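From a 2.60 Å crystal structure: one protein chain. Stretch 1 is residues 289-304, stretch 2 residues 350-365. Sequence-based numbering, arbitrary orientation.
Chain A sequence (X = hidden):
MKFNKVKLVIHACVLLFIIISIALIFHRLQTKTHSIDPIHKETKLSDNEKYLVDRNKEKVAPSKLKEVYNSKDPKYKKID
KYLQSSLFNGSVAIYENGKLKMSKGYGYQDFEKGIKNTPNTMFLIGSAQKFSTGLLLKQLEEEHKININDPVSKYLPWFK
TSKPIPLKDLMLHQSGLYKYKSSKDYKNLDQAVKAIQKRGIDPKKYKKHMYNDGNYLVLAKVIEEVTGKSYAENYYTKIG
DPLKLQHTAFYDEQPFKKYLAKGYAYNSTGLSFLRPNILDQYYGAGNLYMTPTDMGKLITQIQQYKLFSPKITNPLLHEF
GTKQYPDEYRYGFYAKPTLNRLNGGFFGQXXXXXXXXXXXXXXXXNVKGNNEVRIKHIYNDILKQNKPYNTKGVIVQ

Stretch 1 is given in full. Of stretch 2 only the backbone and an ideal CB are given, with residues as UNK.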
# COMPACT_ATOMS: atom_id res chain seq x y z
N TYR A 289 15.22 -7.41 11.23
CA TYR A 289 14.04 -8.18 11.60
C TYR A 289 13.93 -8.28 13.12
O TYR A 289 14.91 -8.59 13.79
CB TYR A 289 14.12 -9.59 11.00
CG TYR A 289 13.87 -9.65 9.51
CD1 TYR A 289 14.80 -9.17 8.61
CD2 TYR A 289 12.70 -10.21 9.01
CE1 TYR A 289 14.57 -9.24 7.24
CE2 TYR A 289 12.45 -10.29 7.65
CZ TYR A 289 13.39 -9.80 6.77
OH TYR A 289 13.15 -9.86 5.41
N MET A 290 12.75 -8.03 13.66
CA MET A 290 12.52 -8.05 15.11
C MET A 290 11.24 -8.78 15.45
O MET A 290 10.24 -8.65 14.75
CB MET A 290 12.35 -6.63 15.67
CG MET A 290 13.58 -5.76 15.68
SD MET A 290 13.27 -4.22 16.60
CE MET A 290 13.78 -4.73 18.24
N THR A 291 11.26 -9.52 16.56
CA THR A 291 10.02 -9.91 17.22
C THR A 291 9.45 -8.66 17.87
O THR A 291 10.20 -7.83 18.37
CB THR A 291 10.23 -10.99 18.31
OG1 THR A 291 11.18 -10.53 19.27
CG2 THR A 291 10.74 -12.28 17.70
N PRO A 292 8.11 -8.51 17.86
CA PRO A 292 7.46 -7.41 18.59
C PRO A 292 7.90 -7.29 20.05
O PRO A 292 8.03 -6.18 20.56
CB PRO A 292 5.98 -7.77 18.50
CG PRO A 292 5.86 -8.51 17.21
CD PRO A 292 7.15 -9.27 17.04
N THR A 293 8.14 -8.42 20.72
CA THR A 293 8.57 -8.42 22.11
C THR A 293 9.90 -7.69 22.29
O THR A 293 10.03 -6.89 23.22
CB THR A 293 8.70 -9.85 22.68
OG1 THR A 293 9.62 -10.60 21.89
CG2 THR A 293 7.36 -10.55 22.70
N ASP A 294 10.86 -7.96 21.42
CA ASP A 294 12.17 -7.30 21.45
C ASP A 294 12.07 -5.79 21.26
O ASP A 294 12.81 -5.03 21.89
CB ASP A 294 13.12 -7.88 20.40
CG ASP A 294 14.07 -8.92 20.97
OD1 ASP A 294 13.72 -9.60 21.97
OD2 ASP A 294 15.19 -9.07 20.42
N MET A 295 11.16 -5.36 20.38
CA MET A 295 10.96 -3.93 20.15
C MET A 295 10.44 -3.24 21.41
O MET A 295 10.87 -2.14 21.74
CB MET A 295 9.99 -3.70 18.99
CG MET A 295 9.69 -2.23 18.70
SD MET A 295 11.09 -1.11 18.55
CE MET A 295 11.31 -1.06 16.77
N GLY A 296 9.49 -3.87 22.09
CA GLY A 296 9.01 -3.36 23.37
C GLY A 296 10.10 -3.39 24.42
O GLY A 296 10.26 -2.45 25.20
N LYS A 297 10.85 -4.49 24.45
CA LYS A 297 11.98 -4.65 25.36
C LYS A 297 13.01 -3.54 25.16
O LYS A 297 13.60 -3.05 26.12
CB LYS A 297 12.62 -6.04 25.16
CG LYS A 297 13.69 -6.39 26.17
CD LYS A 297 14.42 -7.69 25.83
CE LYS A 297 13.55 -8.91 26.10
NZ LYS A 297 14.34 -10.18 26.01
N LEU A 298 13.23 -3.15 23.90
CA LEU A 298 14.14 -2.05 23.57
C LEU A 298 13.65 -0.71 24.11
O LEU A 298 14.39 0.01 24.76
CB LEU A 298 14.31 -1.96 22.05
CG LEU A 298 15.02 -0.73 21.49
CD1 LEU A 298 16.45 -0.65 22.02
CD2 LEU A 298 14.97 -0.77 19.97
N ILE A 299 12.40 -0.38 23.82
CA ILE A 299 11.83 0.91 24.20
C ILE A 299 11.67 1.05 25.71
O ILE A 299 11.99 2.10 26.25
CB ILE A 299 10.47 1.12 23.49
CG1 ILE A 299 10.71 1.36 22.00
CG2 ILE A 299 9.71 2.30 24.09
CD1 ILE A 299 9.50 1.03 21.16
N THR A 300 11.20 0.01 26.38
CA THR A 300 11.01 0.07 27.82
C THR A 300 12.34 0.24 28.56
O THR A 300 12.41 0.95 29.56
CB THR A 300 10.33 -1.19 28.37
OG1 THR A 300 11.06 -2.35 27.96
CG2 THR A 300 8.90 -1.27 27.90
N GLN A 301 13.39 -0.41 28.06
CA GLN A 301 14.71 -0.29 28.65
C GLN A 301 15.34 1.09 28.43
O GLN A 301 16.00 1.61 29.32
CB GLN A 301 15.63 -1.37 28.12
CG GLN A 301 15.39 -2.72 28.77
CD GLN A 301 16.40 -3.75 28.32
OE1 GLN A 301 17.30 -4.12 29.08
NE2 GLN A 301 16.28 -4.20 27.08
N ILE A 302 15.12 1.67 27.25
CA ILE A 302 15.55 3.04 26.99
C ILE A 302 14.78 4.00 27.91
O ILE A 302 15.36 4.90 28.51
CB ILE A 302 15.37 3.44 25.51
CG1 ILE A 302 16.36 2.65 24.64
CG2 ILE A 302 15.60 4.93 25.31
CD1 ILE A 302 15.99 2.59 23.17
N GLN A 303 13.47 3.77 28.04
CA GLN A 303 12.63 4.54 28.95
C GLN A 303 13.15 4.47 30.38
O GLN A 303 13.01 5.43 31.14
CB GLN A 303 11.18 4.07 28.89
CG GLN A 303 10.38 4.65 27.73
CD GLN A 303 8.94 4.16 27.72
OE1 GLN A 303 8.68 2.96 27.76
NE2 GLN A 303 8.00 5.09 27.65
N GLN A 304 13.73 3.33 30.74
CA GLN A 304 14.33 3.14 32.07
C GLN A 304 15.80 3.57 32.16
O GLN A 304 16.50 3.17 33.08
CB GLN A 304 14.19 1.67 32.47
CG GLN A 304 12.76 1.27 32.75
CD GLN A 304 12.54 -0.22 32.72
OE1 GLN A 304 13.42 -1.00 32.32
NE2 GLN A 304 11.35 -0.65 33.13
N UNK A 350 4.40 -4.34 7.60
CA UNK A 350 4.20 -3.06 8.28
C UNK A 350 4.50 -3.27 9.76
O UNK A 350 3.91 -4.15 10.40
CB UNK A 350 2.78 -2.53 8.07
N UNK A 351 5.42 -2.46 10.29
CA UNK A 351 5.87 -2.61 11.66
C UNK A 351 5.67 -1.29 12.39
O UNK A 351 6.34 -0.30 12.10
CB UNK A 351 7.33 -3.05 11.71
N UNK A 352 4.74 -1.27 13.33
CA UNK A 352 4.28 -0.03 13.93
C UNK A 352 4.29 -0.13 15.45
O UNK A 352 4.02 -1.18 16.02
CB UNK A 352 2.88 0.32 13.43
N UNK A 353 4.64 0.98 16.10
CA UNK A 353 4.78 1.04 17.55
C UNK A 353 4.14 2.33 18.02
O UNK A 353 4.49 3.41 17.56
CB UNK A 353 6.25 0.96 17.98
N UNK A 354 3.18 2.21 18.93
CA UNK A 354 2.63 3.35 19.65
C UNK A 354 2.99 3.13 21.10
O UNK A 354 2.81 2.02 21.61
CB UNK A 354 1.12 3.50 19.45
N UNK A 355 3.51 4.16 21.77
CA UNK A 355 3.79 4.02 23.19
C UNK A 355 3.77 5.30 23.99
O UNK A 355 3.81 6.40 23.43
CB UNK A 355 5.16 3.36 23.37
N UNK A 356 3.67 5.12 25.30
CA UNK A 356 3.80 6.19 26.28
C UNK A 356 4.49 5.62 27.53
O UNK A 356 5.19 4.61 27.44
CB UNK A 356 2.44 6.79 26.62
N UNK A 357 4.31 6.24 28.70
CA UNK A 357 4.98 5.77 29.91
C UNK A 357 4.32 4.55 30.55
O UNK A 357 4.91 3.93 31.43
CB UNK A 357 5.03 6.91 30.93
N UNK A 358 3.11 4.19 30.12
CA UNK A 358 2.42 3.01 30.64
C UNK A 358 2.44 1.84 29.64
O UNK A 358 2.81 0.73 30.00
CB UNK A 358 0.97 3.37 30.99
N UNK A 359 2.03 2.11 28.41
CA UNK A 359 1.93 1.06 27.40
C UNK A 359 2.96 1.20 26.29
O UNK A 359 3.24 2.31 25.83
CB UNK A 359 0.53 1.06 26.79
N UNK A 360 3.53 0.08 25.87
CA UNK A 360 4.22 0.01 24.59
C UNK A 360 3.49 -1.02 23.75
O UNK A 360 3.45 -2.19 24.10
CB UNK A 360 5.70 -0.35 24.76
N UNK A 361 2.90 -0.56 22.65
CA UNK A 361 2.11 -1.41 21.77
C UNK A 361 2.87 -1.58 20.47
O UNK A 361 3.11 -0.61 19.76
CB UNK A 361 0.72 -0.82 21.52
N UNK A 362 3.25 -2.82 20.17
CA UNK A 362 3.99 -3.15 18.96
C UNK A 362 3.13 -4.06 18.11
O UNK A 362 2.74 -5.14 18.56
CB UNK A 362 5.33 -3.81 19.28
N UNK A 363 2.82 -3.63 16.89
CA UNK A 363 1.93 -4.37 16.01
C UNK A 363 2.62 -4.62 14.67
O UNK A 363 2.93 -3.68 13.94
CB UNK A 363 0.62 -3.61 15.81
N UNK A 364 2.87 -5.89 14.38
CA UNK A 364 3.59 -6.30 13.17
C UNK A 364 2.64 -7.00 12.20
O UNK A 364 1.96 -7.95 12.56
CB UNK A 364 4.76 -7.22 13.52
N UNK A 365 2.63 -6.53 10.96
CA UNK A 365 1.73 -7.03 9.95
C UNK A 365 2.52 -7.49 8.73
O UNK A 365 3.23 -6.70 8.12
CB UNK A 365 0.71 -5.96 9.56

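Stretch 2 is a hairpin of two strands, 350-355 and 359-365, and helix 292-303 packs across it, 8.1 Å from the axis of the second strand at closest approach. Alternation sets the first rule: one set of CB atoms turns to the helix, and the other set leaves the choice of residue to surroundings beyond these two stretches.

Position 350 is out of the helix's reach and its extended backbone suits any beta-former; it is Val350. Position 351 points toward stretch 1, yet nothing there lies within 5.5 Å of its ideal CB, so a long side chain is needed to cross the gap. Phe351, chi1 near t, does so: its CZ lies 4.2 Å from Met290 CB, and Met295 CG sits at the ring edge, 3.9 Å from CE1. Position 352, again out of reach, is Thr352.

At 353 the CB faces the helix from 4.5 Å off Ile299 CD1 and 4.7 Å off Met295 CG. The room is short and wholly apolar, fit for valine, isoleucine or perhaps alanine. Val353 divides its branches: CG1 meets Ile299 CD1 at 3.6 Å, CG2 meets Met295 CG at 3.7 Å. Position 354 points away and is Tyr354.

Position 355 points toward the helix again, with Ile299 CG2 4.7 Å from the ideal CB and the Gln303 amide a little farther. A flat, broad side chain could lie beneath the isoleucine; leucine or methionine could also fill space here. Tyr355, chi1 p, lays its ring there, and Ile299 CG2 stands 3.5 Å from the ring centroid, only 6° off the normal, a CH-pi contact.

The turn follows. At 356 the CB points away, but the backbone carbonyl faces the Gln303 amide, so the contact depends on the main chain. The residue is Asn356: its O accepts from Gln303 NE2 at 2.9 Å, while its OD1 accepts from the backbone N of 358 and 359, bracing the turn. At 357 the CB points sideways, 4.8 Å from Gln303 NE2, a donor that invites Asp, Asn or a small polar residue. Asp357 brings OD1 to 3.5 Å from Gln303 NE2, and a water donates to OD1 while accepting weakly from that amide. Positions 358 and 359 point away: Lys358 and Tyr359.

Position 360 looks onto Gly296 CA, 4.7 Å from its CB, with Thr300 CG2 and Ile299 CG2 alongside. The CA of 360 and Gly296 CA are 6.0 Å apart, and the space beside them is lined by carbon, so a compact branched residue suits. Val360 puts CG1 4.0 Å from Gly296 CA and CG2 3.8 Å from Thr300 CG2. Position 361 points away: Val361.

At 362 the CB is 3.8 Å from Pro292 O, which favors something small or beta-branched. Val362 sets CG1 3.8 Å from Pro292 CB and CG2 3.9 Å from Gly296 N. Position 363 points away: Leu363. At 364 Pro292 CG is 4.1 Å from the ideal CB, already in contact, so a methyl suffices; Ala364 CB rests 4.0 Å from Pro292 CG. Position 365, out of reach, is Leu365.

Stretch 2 (350-365) VFTVYYNDKYVVVLAL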
# COMPACT_ATOMS: atom_id res chain seq x y z
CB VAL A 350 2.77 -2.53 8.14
CG1 VAL A 350 2.75 -1.04 8.44
CG2 VAL A 350 2.21 -2.78 6.75
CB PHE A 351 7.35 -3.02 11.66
CG PHE A 351 7.80 -3.64 12.95
CD1 PHE A 351 8.22 -2.84 14.00
CD2 PHE A 351 7.80 -5.01 13.11
CE1 PHE A 351 8.64 -3.41 15.18
CE2 PHE A 351 8.21 -5.59 14.30
CZ PHE A 351 8.63 -4.78 15.34
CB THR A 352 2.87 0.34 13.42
OG1 THR A 352 2.83 0.26 11.99
CG2 THR A 352 2.48 1.74 13.85
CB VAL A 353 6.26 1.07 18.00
CG1 VAL A 353 6.35 0.96 19.52
CG2 VAL A 353 7.07 -0.04 17.34
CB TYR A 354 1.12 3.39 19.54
CG TYR A 354 0.54 4.12 18.35
CD1 TYR A 354 1.24 4.27 17.16
CD2 TYR A 354 -0.75 4.62 18.41
CE1 TYR A 354 0.68 4.93 16.08
CE2 TYR A 354 -1.32 5.27 17.35
CZ TYR A 354 -0.61 5.42 16.19
OH TYR A 354 -1.23 6.09 15.16
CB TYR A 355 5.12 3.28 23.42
CG TYR A 355 6.37 4.08 23.17
CD1 TYR A 355 6.95 4.85 24.17
CD2 TYR A 355 7.02 4.02 21.94
CE1 TYR A 355 8.11 5.55 23.95
CE2 TYR A 355 8.19 4.72 21.71
CZ TYR A 355 8.73 5.49 22.72
OH TYR A 355 9.89 6.20 22.50
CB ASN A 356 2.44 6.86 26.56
CG ASN A 356 1.42 5.93 27.17
OD1 ASN A 356 1.75 4.92 27.77
ND2 ASN A 356 0.16 6.29 27.03
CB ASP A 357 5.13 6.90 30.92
CG ASP A 357 6.17 7.93 30.52
OD1 ASP A 357 6.79 7.80 29.44
OD2 ASP A 357 6.37 8.90 31.28
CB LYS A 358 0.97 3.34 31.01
CG LYS A 358 0.31 2.27 31.87
CD LYS A 358 -1.13 2.60 32.18
CE LYS A 358 -1.82 1.50 32.98
NZ LYS A 358 -3.29 1.71 33.06
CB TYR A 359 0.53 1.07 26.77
CG TYR A 359 -0.57 0.67 27.71
CD1 TYR A 359 -0.73 -0.66 28.08
CD2 TYR A 359 -1.44 1.61 28.23
CE1 TYR A 359 -1.74 -1.04 28.94
CE2 TYR A 359 -2.46 1.24 29.10
CZ TYR A 359 -2.61 -0.09 29.44
OH TYR A 359 -3.61 -0.46 30.30
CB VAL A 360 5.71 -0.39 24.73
CG1 VAL A 360 6.40 -0.36 23.37
CG2 VAL A 360 6.42 0.52 25.71
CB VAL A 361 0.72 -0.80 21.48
CG1 VAL A 361 -0.14 -1.77 20.68
CG2 VAL A 361 0.03 -0.40 22.77
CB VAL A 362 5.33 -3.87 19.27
CG1 VAL A 362 6.17 -4.03 18.00
CG2 VAL A 362 6.10 -3.14 20.36
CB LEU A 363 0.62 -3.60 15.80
CG LEU A 363 -0.57 -4.42 15.31
CD1 LEU A 363 -0.99 -5.43 16.38
CD2 LEU A 363 -1.74 -3.53 14.93
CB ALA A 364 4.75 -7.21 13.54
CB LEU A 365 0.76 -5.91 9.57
CG LEU A 365 -0.37 -6.23 8.61
CD1 LEU A 365 -1.38 -7.17 9.26
CD2 LEU A 365 -1.02 -4.93 8.17
O HOH W 1 9.36 7.91 28.75
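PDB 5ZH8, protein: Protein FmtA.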